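Borrelidin polyketide synthase, type I (PDB 6OBT) is a dehydratase domain of a modular type I polyketide synthase that probably removes water from beta-hydroxyacyl intermediates during borrelidin assembly. Local coordinates at residues V49-P52 against D53-V57. Residues are numbered along the deposited sequence; the frame is centred on the assembly and turned at random.
Sequences VDLP and DGQRV
Arg-56 lies alongside Asp-50 on one face of a tight hairpin, and its chain runs past the carboxylate oxygen OD1, closest at NE. Arg-56 CB stands 4.0 Å from Asp-50 OD1; CG and CD close in on the same oxygen, and NE reaches it at 2.7 Å in a salt bridge. Beyond NE the chain leads away: CZ and NH2 only skirt OD1, and NH1 turns to a weak hydrogen bond with Gln-96 O. A bend at chi3 (52°) in an otherwise extended chain presents NE to the acid, with carboxylate and guanidinium planes 53° apart. The other oxygen, Asp-50 OD2, forms a salt bridge with Arg-141 of the second subunit, so the carboxylate links both strands of the hairpin to the dimer partner. Strands 47-50 and 55-62 form this antiparallel beta hairpin near one end of the double-hotdog fold of polyketide synthase dehydratases, joined by a type I turn from Leu-51 to Gly-54. Gly-54 takes a positive phi (76°), where a CB would press on the carbonyl oxygen of Asp-53, and its N makes a weak hydrogen bond of 3.4 Å to Leu-51 O. Next to the turn, Leu-51 N donates to Gln-55 O at 2.9 Å; farther along, Val-49 and Val-57 exchange two backbone hydrogen bonds, the shorter from Val-49 N to Val-57 O at 2.6 Å. On the face opposite the salt bridge, Leu-51 CD1 meets Val-57 CG2 at 3.9 Å and also touches Gln-55 OE1, while Gln-55 NE2 is hydrogen-bonded to Thr-126 OG1. Leu-51 and Val-57 each also pack on the other's counterpart in the second subunit.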
ATOM      1  N   VAL A  49      -4.710   0.564  -1.355  1.00 38.83           N
ATOM      2  CA  VAL A  49      -4.187  -0.431  -0.423  1.00 35.15           C
ATOM      3  C   VAL A  49      -5.096  -0.435   0.797  1.00 36.51           C
ATOM      4  O   VAL A  49      -4.970   0.431   1.673  1.00 37.26           O
ATOM      5  CB  VAL A  49      -2.737  -0.140  -0.015  1.00 35.89           C
ATOM      6  CG1 VAL A  49      -2.153  -1.331   0.754  1.00 36.99           C
ATOM      7  CG2 VAL A  49      -1.893   0.172  -1.227  1.00 38.41           C
ATOM      8  N   ASP A  50      -5.996  -1.419   0.879  1.00 38.66           N
ATOM      9  CA  ASP A  50      -6.732  -1.640   2.114  1.00 38.42           C
ATOM     10  C   ASP A  50      -5.795  -2.192   3.168  1.00 41.71           C
ATOM     11  O   ASP A  50      -4.987  -3.084   2.898  1.00 39.68           O
ATOM     12  CB  ASP A  50      -7.891  -2.625   1.913  1.00 39.41           C
ATOM     13  CG  ASP A  50      -8.991  -2.073   1.021  1.00 64.47           C
ATOM     14  OD1 ASP A  50      -9.458  -0.943   1.268  1.00 71.05           O
ATOM     15  OD2 ASP A  50      -9.392  -2.782   0.073  1.00 74.97           O
ATOM     16  N   LEU A  51      -5.934  -1.689   4.384  1.00 38.44           N
ATOM     17  CA  LEU A  51      -5.098  -2.119   5.482  1.00 39.62           C
ATOM     18  C   LEU A  51      -5.965  -2.582   6.641  1.00 42.99           C
ATOM     19  O   LEU A  51      -7.107  -2.130   6.785  1.00 43.52           O
ATOM     20  CB  LEU A  51      -4.197  -0.975   5.949  1.00 41.18           C
ATOM     21  CG  LEU A  51      -3.165  -0.542   4.914  1.00 45.87           C
ATOM     22  CD1 LEU A  51      -2.536   0.754   5.364  1.00 39.92           C
ATOM     23  CD2 LEU A  51      -2.115  -1.653   4.770  1.00 47.59           C
ATOM     24  N   PRO A  52      -5.447  -3.474   7.484  1.00 41.82           N
ATOM     25  CA  PRO A  52      -6.216  -3.918   8.661  1.00 47.58           C
ATOM     26  C   PRO A  52      -6.474  -2.815   9.671  1.00 51.58           C
ATOM     27  O   PRO A  52      -7.305  -2.993  10.568  1.00 58.00           O
ATOM     28  CB  PRO A  52      -5.342  -5.030   9.254  1.00 48.48           C
ATOM     29  CG  PRO A  52      -3.993  -4.817   8.681  1.00 45.62           C
ATOM     30  CD  PRO A  52      -4.124  -4.133   7.390  1.00 41.26           C
ATOM     31  N   ASP A  53      -5.811  -1.674   9.531  1.00 55.83           N
ATOM     32  CA  ASP A  53      -6.028  -0.530  10.407  1.00 72.30           C
ATOM     33  C   ASP A  53      -7.483  -0.069  10.466  1.00 61.55           C
ATOM     34  O   ASP A  53      -7.846   0.693  11.369  1.00 59.59           O
ATOM     35  CB  ASP A  53      -5.157   0.627   9.901  1.00 84.57           C
ATOM     36  CG  ASP A  53      -4.477   1.398  11.013  1.00 96.83           C
ATOM     37  OD1 ASP A  53      -5.190   2.005  11.841  1.00103.09           O
ATOM     38  OD2 ASP A  53      -3.227   1.416  11.041  1.00 99.49           O
ATOM     39  N   GLY A  54      -8.327  -0.515   9.541  1.00 55.66           N
ATOM     40  CA  GLY A  54      -9.422   0.322   9.102  1.00 53.65           C
ATOM     41  C   GLY A  54      -8.973   1.426   8.171  1.00 51.35           C
ATOM     42  O   GLY A  54      -9.806   2.216   7.704  1.00 51.38           O
ATOM     43  N   GLN A  55      -7.680   1.495   7.878  1.00 44.37           N
ATOM     44  CA  GLN A  55      -7.124   2.481   6.970  1.00 41.18           C
ATOM     45  C   GLN A  55      -7.194   1.997   5.536  1.00 34.63           C
ATOM     46  O   GLN A  55      -7.124   0.797   5.258  1.00 37.37           O
ATOM     47  CB  GLN A  55      -5.661   2.774   7.306  1.00 49.84           C
ATOM     48  CG  GLN A  55      -5.459   3.903   8.275  1.00 60.23           C
ATOM     49  CD  GLN A  55      -4.023   4.377   8.318  1.00 60.99           C
ATOM     50  OE1 GLN A  55      -3.096   3.634   7.978  1.00 63.07           O
ATOM     51  NE2 GLN A  55      -3.828   5.619   8.743  1.00 54.92           N
ATOM     52  N   ARG A  56      -7.290   2.956   4.625  1.00 29.58           N
ATOM     53  CA  ARG A  56      -7.188   2.708   3.195  1.00 34.04           C
ATOM     54  C   ARG A  56      -6.258   3.757   2.622  1.00 30.81           C
ATOM     55  O   ARG A  56      -6.416   4.948   2.919  1.00 34.62           O
ATOM     56  CB  ARG A  56      -8.544   2.778   2.485  1.00 38.34           C
ATOM     57  CG  ARG A  56      -9.613   1.833   3.010  1.00 58.05           C
ATOM     58  CD  ARG A  56     -10.810   1.817   2.057  1.00 67.44           C
ATOM     59  NE  ARG A  56     -10.401   1.566   0.673  1.00 72.58           N
ATOM     60  CZ  ARG A  56     -11.228   1.583  -0.368  1.00 79.76           C
ATOM     61  NH1 ARG A  56     -12.517   1.850  -0.187  1.00 79.76           N
ATOM     62  NH2 ARG A  56     -10.767   1.340  -1.590  1.00 81.55           N
ATOM     63  N   VAL A  57      -5.326   3.336   1.776  1.00 30.08           N
ATOM     64  CA  VAL A  57      -4.328   4.245   1.220  1.00 33.79           C
ATOM     65  C   VAL A  57      -4.400   4.186  -0.296  1.00 35.57           C
ATOM     66  O   VAL A  57      -4.353   3.098  -0.878  1.00 40.85           O
ATOM     67  CB  VAL A  57      -2.913   3.902   1.712  1.00 30.87           C
ATOM     68  CG1 VAL A  57      -1.882   4.842   1.061  1.00 31.57           C
ATOM     69  CG2 VAL A  57      -2.842   4.017   3.227  1.00 30.75           C
TER